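Local coordinates for protein glucokinase (Leishmania braziliensis MHOM/BR/75/M2904, PDB 6EDI) that probably phosphorylates glucose at the expense of ATP, as a dimeric glucokinase of the actin-like ATPase clan, crystallised here in an open conformation, at residues V76-S79 / D80-L84. Sequence-based numbering, arbitrary orientation.
Sequences VTKS and DIRQL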
# COMPACT_ATOMS: atom_id res chain seq x y z
N VAL A 76 7.03 -10.64 30.68
CA VAL A 76 5.68 -10.14 30.90
C VAL A 76 4.95 -11.08 31.86
O VAL A 76 4.26 -12.02 31.45
CB VAL A 76 4.90 -10.03 29.57
CG1 VAL A 76 3.68 -9.13 29.76
CG2 VAL A 76 5.81 -9.49 28.47
N THR A 77 5.11 -10.81 33.15
CA THR A 77 4.64 -11.72 34.18
C THR A 77 3.15 -11.55 34.46
O THR A 77 2.53 -12.44 35.05
CB THR A 77 5.43 -11.52 35.48
OG1 THR A 77 5.21 -10.19 35.96
CG2 THR A 77 6.90 -11.73 35.24
N LYS A 78 2.60 -10.41 34.05
CA LYS A 78 1.18 -10.11 34.28
C LYS A 78 0.35 -10.34 33.02
O LYS A 78 -0.85 -10.06 33.00
CB LYS A 78 1.01 -8.66 34.76
CG LYS A 78 -0.36 -8.32 35.36
CD LYS A 78 -0.69 -6.84 35.22
CE LYS A 78 -2.17 -6.56 35.43
NZ LYS A 78 -2.46 -5.10 35.50
N SER A 79 1.00 -10.85 31.97
CA SER A 79 0.35 -11.04 30.67
C SER A 79 -0.35 -9.75 30.23
O SER A 79 -1.49 -9.77 29.77
CB SER A 79 -0.66 -12.20 30.72
OG SER A 79 0.00 -13.43 30.96
N ASP A 80 0.36 -8.63 30.38
CA ASP A 80 -0.22 -7.30 30.24
C ASP A 80 0.77 -6.37 29.53
O ASP A 80 1.89 -6.18 30.01
CB ASP A 80 -0.58 -6.75 31.63
CG ASP A 80 -1.32 -5.42 31.58
OD1 ASP A 80 -1.24 -4.69 30.56
OD2 ASP A 80 -1.98 -5.08 32.58
N ILE A 81 0.33 -5.78 28.42
CA ILE A 81 1.19 -4.94 27.58
C ILE A 81 1.67 -3.67 28.28
O ILE A 81 2.71 -3.11 27.93
CB ILE A 81 0.48 -4.54 26.25
CG1 ILE A 81 1.49 -4.08 25.20
CG2 ILE A 81 -0.56 -3.47 26.49
CD1 ILE A 81 2.42 -5.19 24.75
N ARG A 82 0.91 -3.22 29.27
CA ARG A 82 1.25 -2.01 30.01
C ARG A 82 2.47 -2.23 30.90
O ARG A 82 3.07 -1.28 31.40
CB ARG A 82 0.05 -1.54 30.84
CG ARG A 82 -1.14 -1.10 29.99
CD ARG A 82 -2.44 -1.05 30.77
NE ARG A 82 -2.90 -2.38 31.16
CZ ARG A 82 -4.08 -2.63 31.73
NH1 ARG A 82 -4.92 -1.63 31.98
NH2 ARG A 82 -4.41 -3.87 32.05
N GLN A 83 2.84 -3.49 31.09
CA GLN A 83 4.06 -3.82 31.82
C GLN A 83 5.33 -3.31 31.11
O GLN A 83 6.39 -3.23 31.71
CB GLN A 83 4.15 -5.33 32.10
CG GLN A 83 5.24 -5.72 33.11
CD GLN A 83 5.12 -7.15 33.61
OE1 GLN A 83 4.35 -7.95 33.08
NE2 GLN A 83 5.88 -7.47 34.66
N LEU A 84 5.21 -2.94 29.83
CA LEU A 84 6.34 -2.33 29.14
C LEU A 84 6.82 -1.10 29.91
O LEU A 84 8.02 -0.83 29.97
CB LEU A 84 6.00 -1.95 27.68
CG LEU A 84 5.64 -3.10 26.74
CD1 LEU A 84 5.55 -2.63 25.31
CD2 LEU A 84 6.66 -4.20 26.83
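Lys78 runs alongside Asp80, the two side chains pointing the same way. Starting at its root, CB of Lys78 sits 4.0 Å from CB of Asp80, with OE1 of Gln83 also near; CG stays beside that same Asp80 CB; CD, still near that CB, and CE then pass close to Asp80 OD2, and NZ ends 3.0 Å from Asp80 OD2 in a salt bridge, meeting that oxygen nearly along its C-O axis. The lysine can reach because CG lies anti to the backbone N (chi1 -166°) and the rest of the chain is extended.

Arg82 takes the same carboxylate side-on with two nitrogens. Arg82 NE lies 2.9 Å from Asp80 OD1, on its syn lone pair, in the guanidinium plane and almost straight, while NH2 reaches OD2 at 2.8 Å from above the carboxylate plane. OD1 also accepts the backbone N of Arg82, closing an Asx turn just ahead of helix 84-98.

Gln83 reaches back across the loop and crosses Thr77 at about a right angle. Its NE2 gives a 3.1 Å bond to Thr77 OG1, nearly in the amide plane, and its OE1 takes the backbone N of Lys78 at 3.2 Å. That N-H can only donate, which decides the amide flip and leaves NE2 to donate to Thr77 OG1. Val76 CG1 packs 3.4 Å from the backbone N of Asp80.

This loop leads from strand 67-75 into the helix, and Lys134 touches Asp80 and Arg82 from a neighbouring loop. Two cations on one carboxylate should offset the Lys78-Arg82 repulsion and probably favour an ionised Asp80.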